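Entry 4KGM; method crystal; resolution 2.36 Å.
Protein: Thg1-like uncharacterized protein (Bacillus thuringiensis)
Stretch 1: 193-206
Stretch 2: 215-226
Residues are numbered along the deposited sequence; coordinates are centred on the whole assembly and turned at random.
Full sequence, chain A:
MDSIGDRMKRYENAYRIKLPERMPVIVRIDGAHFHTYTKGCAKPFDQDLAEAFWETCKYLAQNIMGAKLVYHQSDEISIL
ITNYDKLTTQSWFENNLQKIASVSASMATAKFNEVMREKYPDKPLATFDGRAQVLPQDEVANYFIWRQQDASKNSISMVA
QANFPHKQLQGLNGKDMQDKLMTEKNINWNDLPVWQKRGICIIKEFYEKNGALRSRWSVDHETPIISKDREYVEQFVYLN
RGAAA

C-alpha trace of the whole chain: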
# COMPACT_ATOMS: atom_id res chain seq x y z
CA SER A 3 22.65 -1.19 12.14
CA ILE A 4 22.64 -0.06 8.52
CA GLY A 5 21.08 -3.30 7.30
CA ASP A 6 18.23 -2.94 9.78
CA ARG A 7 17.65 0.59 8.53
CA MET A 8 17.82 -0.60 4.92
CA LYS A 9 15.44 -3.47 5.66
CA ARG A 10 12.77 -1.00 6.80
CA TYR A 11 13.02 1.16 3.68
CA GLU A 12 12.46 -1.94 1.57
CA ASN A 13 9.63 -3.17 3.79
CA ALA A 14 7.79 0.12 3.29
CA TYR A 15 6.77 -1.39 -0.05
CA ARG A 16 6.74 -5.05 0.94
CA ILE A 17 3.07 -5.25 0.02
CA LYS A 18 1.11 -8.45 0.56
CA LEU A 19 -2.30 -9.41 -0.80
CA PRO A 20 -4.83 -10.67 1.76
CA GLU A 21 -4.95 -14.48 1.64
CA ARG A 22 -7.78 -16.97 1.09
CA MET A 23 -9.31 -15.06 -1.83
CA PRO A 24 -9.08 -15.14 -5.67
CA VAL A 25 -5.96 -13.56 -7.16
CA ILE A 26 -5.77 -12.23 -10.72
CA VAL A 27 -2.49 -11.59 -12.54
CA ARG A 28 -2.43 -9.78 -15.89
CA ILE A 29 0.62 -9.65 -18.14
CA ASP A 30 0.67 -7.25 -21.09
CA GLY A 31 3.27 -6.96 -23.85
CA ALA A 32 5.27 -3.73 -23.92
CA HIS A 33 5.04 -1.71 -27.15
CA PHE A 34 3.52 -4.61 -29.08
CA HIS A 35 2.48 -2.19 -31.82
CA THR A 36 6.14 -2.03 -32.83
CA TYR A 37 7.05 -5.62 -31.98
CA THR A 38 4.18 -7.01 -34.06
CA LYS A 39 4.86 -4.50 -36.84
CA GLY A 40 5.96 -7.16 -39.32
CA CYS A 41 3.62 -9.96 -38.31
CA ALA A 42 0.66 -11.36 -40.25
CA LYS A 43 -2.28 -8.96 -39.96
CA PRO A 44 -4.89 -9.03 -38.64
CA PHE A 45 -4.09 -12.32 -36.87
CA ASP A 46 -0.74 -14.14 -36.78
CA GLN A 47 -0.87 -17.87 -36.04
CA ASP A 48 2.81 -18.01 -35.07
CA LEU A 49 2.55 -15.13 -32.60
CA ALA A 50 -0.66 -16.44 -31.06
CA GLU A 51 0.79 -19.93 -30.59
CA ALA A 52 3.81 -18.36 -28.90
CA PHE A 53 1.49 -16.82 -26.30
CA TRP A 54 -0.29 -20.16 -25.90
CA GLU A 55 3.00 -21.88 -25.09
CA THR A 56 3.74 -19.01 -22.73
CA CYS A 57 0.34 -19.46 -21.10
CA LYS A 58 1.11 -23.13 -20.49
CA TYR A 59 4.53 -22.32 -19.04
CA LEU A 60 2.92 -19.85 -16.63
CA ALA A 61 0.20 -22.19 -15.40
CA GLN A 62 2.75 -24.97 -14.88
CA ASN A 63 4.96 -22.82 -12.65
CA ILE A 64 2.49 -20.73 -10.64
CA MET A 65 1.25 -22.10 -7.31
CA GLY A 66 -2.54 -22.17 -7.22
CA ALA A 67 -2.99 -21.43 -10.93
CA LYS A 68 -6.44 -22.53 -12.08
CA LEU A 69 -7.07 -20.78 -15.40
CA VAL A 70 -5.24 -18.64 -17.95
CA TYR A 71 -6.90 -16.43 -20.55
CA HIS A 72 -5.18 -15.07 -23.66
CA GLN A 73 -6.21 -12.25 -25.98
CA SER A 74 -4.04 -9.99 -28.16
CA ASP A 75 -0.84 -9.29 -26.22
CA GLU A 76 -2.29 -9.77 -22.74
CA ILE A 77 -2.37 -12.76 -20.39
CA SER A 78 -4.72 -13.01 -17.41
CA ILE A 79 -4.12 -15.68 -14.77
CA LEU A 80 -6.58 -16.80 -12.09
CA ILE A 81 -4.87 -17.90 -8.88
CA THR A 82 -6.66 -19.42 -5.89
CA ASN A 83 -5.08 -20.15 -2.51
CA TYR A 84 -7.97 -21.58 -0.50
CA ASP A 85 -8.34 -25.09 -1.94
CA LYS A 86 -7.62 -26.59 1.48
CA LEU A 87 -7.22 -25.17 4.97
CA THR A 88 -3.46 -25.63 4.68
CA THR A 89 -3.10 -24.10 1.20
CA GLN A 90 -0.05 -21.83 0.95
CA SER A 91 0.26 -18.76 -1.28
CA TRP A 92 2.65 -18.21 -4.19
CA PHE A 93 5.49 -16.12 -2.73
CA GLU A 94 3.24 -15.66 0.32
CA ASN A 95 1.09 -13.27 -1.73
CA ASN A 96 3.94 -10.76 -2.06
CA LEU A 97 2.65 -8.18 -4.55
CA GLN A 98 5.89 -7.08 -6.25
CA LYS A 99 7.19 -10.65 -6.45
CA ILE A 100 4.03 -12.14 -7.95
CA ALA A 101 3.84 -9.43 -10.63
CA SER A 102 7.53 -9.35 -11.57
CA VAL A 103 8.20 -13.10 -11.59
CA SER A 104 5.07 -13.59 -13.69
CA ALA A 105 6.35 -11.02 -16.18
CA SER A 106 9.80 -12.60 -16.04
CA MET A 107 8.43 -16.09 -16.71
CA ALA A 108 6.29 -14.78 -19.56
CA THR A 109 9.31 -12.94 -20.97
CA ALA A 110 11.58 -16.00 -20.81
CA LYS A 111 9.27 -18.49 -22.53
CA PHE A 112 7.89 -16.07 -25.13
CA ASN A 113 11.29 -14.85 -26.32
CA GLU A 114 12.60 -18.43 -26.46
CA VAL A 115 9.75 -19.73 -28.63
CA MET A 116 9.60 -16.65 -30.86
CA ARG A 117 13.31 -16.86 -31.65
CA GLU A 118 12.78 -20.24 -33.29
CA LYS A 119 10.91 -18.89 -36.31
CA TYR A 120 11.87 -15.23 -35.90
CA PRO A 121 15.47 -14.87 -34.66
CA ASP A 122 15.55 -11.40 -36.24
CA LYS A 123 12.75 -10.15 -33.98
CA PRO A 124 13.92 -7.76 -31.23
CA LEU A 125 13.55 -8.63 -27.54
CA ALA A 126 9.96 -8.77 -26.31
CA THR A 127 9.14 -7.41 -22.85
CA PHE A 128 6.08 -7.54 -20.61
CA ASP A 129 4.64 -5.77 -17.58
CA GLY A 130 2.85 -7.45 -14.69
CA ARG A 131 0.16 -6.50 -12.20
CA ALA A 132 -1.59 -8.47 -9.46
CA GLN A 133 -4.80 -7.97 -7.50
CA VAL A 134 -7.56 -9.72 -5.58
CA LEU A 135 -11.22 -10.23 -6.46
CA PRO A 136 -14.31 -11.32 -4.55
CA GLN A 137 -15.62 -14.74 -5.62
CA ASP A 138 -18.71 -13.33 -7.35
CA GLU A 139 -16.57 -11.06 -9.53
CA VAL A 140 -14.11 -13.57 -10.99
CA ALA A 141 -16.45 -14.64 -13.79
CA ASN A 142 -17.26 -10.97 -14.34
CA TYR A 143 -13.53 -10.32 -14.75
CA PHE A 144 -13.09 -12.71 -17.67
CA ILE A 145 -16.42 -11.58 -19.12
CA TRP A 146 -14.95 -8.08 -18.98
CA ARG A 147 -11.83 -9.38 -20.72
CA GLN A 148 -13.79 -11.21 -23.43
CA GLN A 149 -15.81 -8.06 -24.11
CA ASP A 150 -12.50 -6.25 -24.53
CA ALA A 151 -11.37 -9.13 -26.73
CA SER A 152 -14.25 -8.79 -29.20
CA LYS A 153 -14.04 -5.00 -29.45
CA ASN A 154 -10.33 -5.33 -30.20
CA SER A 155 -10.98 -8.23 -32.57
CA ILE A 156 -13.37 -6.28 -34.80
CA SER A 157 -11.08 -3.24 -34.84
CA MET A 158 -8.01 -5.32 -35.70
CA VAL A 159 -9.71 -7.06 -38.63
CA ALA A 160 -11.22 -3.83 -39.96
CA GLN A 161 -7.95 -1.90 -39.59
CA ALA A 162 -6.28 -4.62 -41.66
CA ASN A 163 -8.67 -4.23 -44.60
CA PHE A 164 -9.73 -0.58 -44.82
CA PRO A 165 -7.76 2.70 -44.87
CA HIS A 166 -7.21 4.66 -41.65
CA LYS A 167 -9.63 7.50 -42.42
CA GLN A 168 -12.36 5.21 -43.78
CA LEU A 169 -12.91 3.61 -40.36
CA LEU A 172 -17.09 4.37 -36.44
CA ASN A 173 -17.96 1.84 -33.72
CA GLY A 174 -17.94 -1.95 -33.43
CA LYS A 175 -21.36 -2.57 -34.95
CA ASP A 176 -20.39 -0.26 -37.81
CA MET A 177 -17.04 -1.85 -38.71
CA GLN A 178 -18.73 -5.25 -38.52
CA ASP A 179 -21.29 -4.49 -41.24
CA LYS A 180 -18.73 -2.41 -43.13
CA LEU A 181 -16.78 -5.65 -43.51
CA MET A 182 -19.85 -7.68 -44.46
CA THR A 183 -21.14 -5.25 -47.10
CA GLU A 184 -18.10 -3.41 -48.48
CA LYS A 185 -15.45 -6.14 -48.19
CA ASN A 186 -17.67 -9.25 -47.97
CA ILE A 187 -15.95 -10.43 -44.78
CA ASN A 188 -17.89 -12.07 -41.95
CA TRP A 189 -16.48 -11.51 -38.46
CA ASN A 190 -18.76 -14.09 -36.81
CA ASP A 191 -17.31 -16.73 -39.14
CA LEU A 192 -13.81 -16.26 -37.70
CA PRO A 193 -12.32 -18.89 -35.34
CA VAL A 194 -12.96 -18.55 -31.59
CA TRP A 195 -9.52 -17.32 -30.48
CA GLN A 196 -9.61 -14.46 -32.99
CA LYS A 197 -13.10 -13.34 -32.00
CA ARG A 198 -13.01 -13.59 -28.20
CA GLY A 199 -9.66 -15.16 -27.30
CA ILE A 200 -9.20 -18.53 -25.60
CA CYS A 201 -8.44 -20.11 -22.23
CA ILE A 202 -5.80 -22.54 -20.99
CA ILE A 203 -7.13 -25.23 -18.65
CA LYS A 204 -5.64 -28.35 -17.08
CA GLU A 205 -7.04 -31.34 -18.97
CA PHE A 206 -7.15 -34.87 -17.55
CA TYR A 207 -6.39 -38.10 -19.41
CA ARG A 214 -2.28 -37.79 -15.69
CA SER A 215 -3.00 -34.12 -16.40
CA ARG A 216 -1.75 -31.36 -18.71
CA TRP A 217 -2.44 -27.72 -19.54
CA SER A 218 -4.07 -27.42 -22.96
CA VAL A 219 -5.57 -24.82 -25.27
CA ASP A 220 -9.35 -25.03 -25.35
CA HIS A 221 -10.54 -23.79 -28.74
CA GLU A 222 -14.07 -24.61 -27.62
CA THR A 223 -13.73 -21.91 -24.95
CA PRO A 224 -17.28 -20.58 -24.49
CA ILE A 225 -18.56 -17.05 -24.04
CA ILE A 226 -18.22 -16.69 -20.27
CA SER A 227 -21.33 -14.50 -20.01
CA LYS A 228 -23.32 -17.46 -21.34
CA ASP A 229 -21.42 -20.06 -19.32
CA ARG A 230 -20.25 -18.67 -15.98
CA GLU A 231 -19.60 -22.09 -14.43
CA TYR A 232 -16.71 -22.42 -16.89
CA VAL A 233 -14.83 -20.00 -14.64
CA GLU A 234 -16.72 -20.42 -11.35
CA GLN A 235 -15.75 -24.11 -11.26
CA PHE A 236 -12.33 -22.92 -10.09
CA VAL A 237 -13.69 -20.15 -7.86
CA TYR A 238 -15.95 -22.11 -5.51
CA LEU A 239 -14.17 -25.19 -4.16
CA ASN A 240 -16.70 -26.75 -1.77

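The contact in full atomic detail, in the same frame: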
# COMPACT_ATOMS: atom_id res chain seq x y z
N PRO A 193 -12.55 -17.93 -36.43
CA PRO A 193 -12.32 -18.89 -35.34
C PRO A 193 -12.41 -18.24 -33.96
O PRO A 193 -12.23 -17.03 -33.84
CB PRO A 193 -10.89 -19.39 -35.61
CG PRO A 193 -10.27 -18.35 -36.48
CD PRO A 193 -11.38 -17.83 -37.33
N VAL A 194 -12.68 -19.05 -32.94
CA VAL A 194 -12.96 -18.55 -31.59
C VAL A 194 -11.88 -17.64 -31.02
O VAL A 194 -12.18 -16.55 -30.52
CB VAL A 194 -13.21 -19.72 -30.61
CG1 VAL A 194 -13.38 -19.19 -29.19
CG2 VAL A 194 -14.44 -20.51 -31.03
N TRP A 195 -10.62 -18.06 -31.11
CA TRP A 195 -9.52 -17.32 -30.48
C TRP A 195 -9.30 -15.94 -31.09
O TRP A 195 -8.74 -15.05 -30.45
CB TRP A 195 -8.22 -18.14 -30.50
CG TRP A 195 -7.57 -18.26 -31.84
CD1 TRP A 195 -7.73 -19.28 -32.74
CD2 TRP A 195 -6.63 -17.36 -32.43
NE1 TRP A 195 -6.96 -19.06 -33.85
CE2 TRP A 195 -6.27 -17.88 -33.69
CE3 TRP A 195 -6.06 -16.15 -32.02
CZ2 TRP A 195 -5.37 -17.24 -34.54
CZ3 TRP A 195 -5.16 -15.51 -32.86
CH2 TRP A 195 -4.83 -16.06 -34.11
N GLN A 196 -9.73 -15.76 -32.33
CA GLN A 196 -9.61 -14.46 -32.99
C GLN A 196 -10.75 -13.54 -32.59
O GLN A 196 -10.57 -12.32 -32.52
CB GLN A 196 -9.57 -14.62 -34.51
CG GLN A 196 -8.33 -15.31 -35.03
CD GLN A 196 -8.32 -15.44 -36.54
OE1 GLN A 196 -9.30 -15.12 -37.21
NE2 GLN A 196 -7.21 -15.92 -37.09
N LYS A 197 -11.91 -14.12 -32.32
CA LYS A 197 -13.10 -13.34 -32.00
C LYS A 197 -13.17 -12.92 -30.53
O LYS A 197 -13.48 -11.77 -30.22
CB LYS A 197 -14.36 -14.11 -32.38
N ARG A 198 -12.87 -13.85 -29.63
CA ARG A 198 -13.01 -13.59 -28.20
C ARG A 198 -11.91 -14.24 -27.36
O ARG A 198 -12.08 -14.45 -26.16
CB ARG A 198 -14.38 -14.07 -27.71
CG ARG A 198 -14.62 -15.55 -27.93
CD ARG A 198 -15.89 -16.02 -27.24
NE ARG A 198 -16.09 -17.46 -27.38
CZ ARG A 198 -16.84 -18.02 -28.32
NH1 ARG A 198 -17.48 -17.26 -29.20
NH2 ARG A 198 -16.97 -19.34 -28.37
N GLY A 199 -10.78 -14.55 -27.99
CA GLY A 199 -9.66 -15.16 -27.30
C GLY A 199 -9.97 -16.57 -26.82
O GLY A 199 -11.06 -17.09 -27.05
N ILE A 200 -9.00 -17.19 -26.14
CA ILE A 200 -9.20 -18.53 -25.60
C ILE A 200 -8.62 -18.69 -24.20
O ILE A 200 -7.89 -17.83 -23.71
CB ILE A 200 -8.60 -19.62 -26.52
CG1 ILE A 200 -7.27 -19.16 -27.11
CG2 ILE A 200 -9.58 -19.98 -27.63
CD1 ILE A 200 -6.07 -19.36 -26.20
N CYS A 201 -8.95 -19.81 -23.56
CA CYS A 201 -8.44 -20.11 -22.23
C CYS A 201 -7.48 -21.29 -22.24
O CYS A 201 -7.45 -22.06 -23.20
CB CYS A 201 -9.59 -20.40 -21.26
SG CYS A 201 -10.46 -18.94 -20.65
N ILE A 202 -6.69 -21.41 -21.18
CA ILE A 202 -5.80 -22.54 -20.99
C ILE A 202 -6.18 -23.24 -19.69
O ILE A 202 -6.06 -22.67 -18.61
CB ILE A 202 -4.34 -22.10 -20.90
CG1 ILE A 202 -3.99 -21.16 -22.05
CG2 ILE A 202 -3.41 -23.31 -20.87
CD1 ILE A 202 -4.15 -21.78 -23.41
N ILE A 203 -6.65 -24.48 -19.81
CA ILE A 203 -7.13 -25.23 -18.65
C ILE A 203 -6.41 -26.57 -18.54
O ILE A 203 -6.05 -27.17 -19.55
CB ILE A 203 -8.66 -25.47 -18.73
CG1 ILE A 203 -9.41 -24.14 -18.80
CG2 ILE A 203 -9.16 -26.27 -17.53
CD1 ILE A 203 -10.89 -24.27 -18.56
N LYS A 204 -6.18 -27.02 -17.31
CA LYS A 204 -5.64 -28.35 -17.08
C LYS A 204 -6.63 -29.41 -17.54
O LYS A 204 -7.77 -29.44 -17.09
CB LYS A 204 -5.32 -28.55 -15.60
CG LYS A 204 -4.82 -29.94 -15.25
CD LYS A 204 -4.49 -30.06 -13.77
CE LYS A 204 -3.39 -29.09 -13.37
NZ LYS A 204 -3.07 -29.19 -11.92
N GLU A 205 -6.19 -30.27 -18.46
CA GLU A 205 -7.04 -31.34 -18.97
C GLU A 205 -6.55 -32.69 -18.45
O GLU A 205 -5.35 -32.93 -18.37
CB GLU A 205 -7.06 -31.33 -20.49
N PHE A 206 -7.49 -33.56 -18.10
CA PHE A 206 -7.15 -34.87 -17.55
C PHE A 206 -7.27 -35.98 -18.59
O PHE A 206 -8.11 -35.92 -19.48
CB PHE A 206 -8.02 -35.17 -16.33
CG PHE A 206 -7.72 -34.31 -15.13
CD1 PHE A 206 -6.84 -34.76 -14.16
CD2 PHE A 206 -8.30 -33.06 -14.99
CE1 PHE A 206 -6.55 -33.97 -13.06
CE2 PHE A 206 -8.01 -32.27 -13.89
CZ PHE A 206 -7.14 -32.72 -12.93
N SER A 215 -2.39 -35.39 -16.02
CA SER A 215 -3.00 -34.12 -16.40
C SER A 215 -2.03 -33.19 -17.12
O SER A 215 -0.81 -33.29 -16.93
CB SER A 215 -3.56 -33.41 -15.16
N ARG A 216 -2.57 -32.29 -17.94
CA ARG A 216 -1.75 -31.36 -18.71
C ARG A 216 -2.53 -30.09 -19.02
O ARG A 216 -3.75 -30.12 -19.16
CB ARG A 216 -1.30 -32.01 -20.01
CG ARG A 216 -2.44 -32.57 -20.84
CD ARG A 216 -2.03 -32.88 -22.27
NE ARG A 216 -3.04 -33.67 -22.96
CZ ARG A 216 -2.94 -34.98 -23.19
NH1 ARG A 216 -1.86 -35.64 -22.80
NH2 ARG A 216 -3.92 -35.62 -23.81
N TRP A 217 -1.82 -28.98 -19.14
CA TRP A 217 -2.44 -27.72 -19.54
C TRP A 217 -2.59 -27.70 -21.06
O TRP A 217 -1.63 -27.96 -21.79
CB TRP A 217 -1.61 -26.53 -19.06
CG TRP A 217 -1.51 -26.44 -17.57
CD1 TRP A 217 -0.54 -26.98 -16.77
CD2 TRP A 217 -2.43 -25.78 -16.69
NE1 TRP A 217 -0.79 -26.69 -15.45
CE2 TRP A 217 -1.95 -25.95 -15.37
CE3 TRP A 217 -3.60 -25.05 -16.88
CZ2 TRP A 217 -2.60 -25.43 -14.26
CZ3 TRP A 217 -4.25 -24.52 -15.78
CH2 TRP A 217 -3.75 -24.72 -14.48
N SER A 218 -3.79 -27.39 -21.53
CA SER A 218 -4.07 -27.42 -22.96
C SER A 218 -4.87 -26.21 -23.41
O SER A 218 -5.55 -25.57 -22.61
CB SER A 218 -4.84 -28.70 -23.31
OG SER A 218 -4.13 -29.85 -22.90
N VAL A 219 -4.78 -25.90 -24.69
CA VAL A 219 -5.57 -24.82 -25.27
C VAL A 219 -6.96 -25.33 -25.60
O VAL A 219 -7.11 -26.32 -26.32
CB VAL A 219 -4.92 -24.28 -26.56
CG1 VAL A 219 -5.75 -23.13 -27.13
CG2 VAL A 219 -3.49 -23.83 -26.30
N ASP A 220 -7.98 -24.67 -25.06
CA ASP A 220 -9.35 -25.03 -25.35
C ASP A 220 -9.93 -24.10 -26.41
O ASP A 220 -10.30 -22.96 -26.11
CB ASP A 220 -10.22 -25.00 -24.09
CG ASP A 220 -11.65 -25.43 -24.35
OD1 ASP A 220 -11.85 -26.34 -25.19
OD2 ASP A 220 -12.57 -24.86 -23.73
N HIS A 221 -10.00 -24.58 -27.65
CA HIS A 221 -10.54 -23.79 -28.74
C HIS A 221 -12.06 -23.79 -28.73
O HIS A 221 -12.71 -23.08 -29.50
CB HIS A 221 -10.01 -24.29 -30.09
CG HIS A 221 -8.52 -24.15 -30.24
ND1 HIS A 221 -7.92 -22.95 -30.58
CD2 HIS A 221 -7.52 -25.04 -30.08
CE1 HIS A 221 -6.61 -23.12 -30.63
NE2 HIS A 221 -6.34 -24.38 -30.34
N GLU A 222 -12.63 -24.60 -27.84
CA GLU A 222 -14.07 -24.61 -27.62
C GLU A 222 -14.40 -23.77 -26.39
O GLU A 222 -15.43 -23.98 -25.75
CB GLU A 222 -14.57 -26.04 -27.43
N THR A 223 -13.52 -22.83 -26.07
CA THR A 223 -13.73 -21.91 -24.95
C THR A 223 -14.98 -21.08 -25.20
O THR A 223 -15.06 -20.33 -26.17
CB THR A 223 -12.53 -20.97 -24.76
OG1 THR A 223 -11.35 -21.74 -24.50
CG2 THR A 223 -12.78 -20.03 -23.59
N PRO A 224 -15.98 -21.22 -24.31
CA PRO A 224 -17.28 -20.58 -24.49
C PRO A 224 -17.26 -19.09 -24.18
O PRO A 224 -16.27 -18.57 -23.68
CB PRO A 224 -18.16 -21.30 -23.47
CG PRO A 224 -17.21 -21.68 -22.38
CD PRO A 224 -15.92 -22.01 -23.07
N ILE A 225 -18.37 -18.41 -24.48
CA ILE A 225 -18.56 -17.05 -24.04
C ILE A 225 -18.93 -17.11 -22.56
O ILE A 225 -19.98 -17.65 -22.21
CB ILE A 225 -19.69 -16.36 -24.82
CG1 ILE A 225 -19.46 -16.49 -26.33
CG2 ILE A 225 -19.80 -14.89 -24.42
CD1 ILE A 225 -20.54 -15.86 -27.18
N ILE A 226 -18.06 -16.57 -21.71
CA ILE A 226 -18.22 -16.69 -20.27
C ILE A 226 -19.57 -16.16 -19.77
O ILE A 226 -20.17 -16.73 -18.86
CB ILE A 226 -17.08 -15.99 -19.51
CG1 ILE A 226 -15.72 -16.39 -20.09
CG2 ILE A 226 -17.13 -16.33 -18.02
CD1 ILE A 226 -15.39 -17.85 -19.93
O HOH W 1 -10.14 -20.98 -31.21

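The apolar centre lies on one face of an antiparallel pairing between strand 200-206 and the strand that begins at S215. I202 and V219 sit opposite each other as a non-hydrogen-bonded pair, and their side chains share this face. I202 CD1 packs 3.6 Å from V219 CG2. I200 adds to the cluster, with its CD1 3.9 Å from V219 CG1. W217 continues the same face, its CB lying 4.1 Å from I202 CG2.

The W217 ring leans back over the neighbouring strand and covers K204. K204 CB stands 4.0 Å from the centroid of the six-membered ring of W217, almost on the ring normal, a CH-pi contact. The chain first rises off the ring through CG and CD, both chi1 and chi2 being t; the bend at chi3 (m) then brings K204 CE back to 3.8 Å from W217 CZ2. Farther along, S215 CB lies over the face of the F206 ring, 4.0 Å from its centroid.

Backbone bonds hold the strands together. I203 and S218 form a reciprocal pair: I203 N to S218 O is 3.2 Å, and S218 N to I203 O is 3.0 Å. E205 and R216 form the next. R216 N to E205 O is 2.9 Å, while E205 N to R216 O is very short at 2.5 Å. Toward the turn, D220 N donates to C201 O at 3.2 Å.

A type I turn, D220 to T223, then carries the second stretch toward the helix that precedes the first strand. V194 CG1 lies 3.6 Å from T223 O. The same carbonyl receives two bonds from R198, from NE at 3.3 Å and from NH2 at 3.1 Å, so it lies at the guanidinium edge. I225 CG1 covers one guanidinium face, 3.6 Å from R198 NH1. At the polar margin, one water bridges W195 N and H221 ND1, 3.0 Å from each.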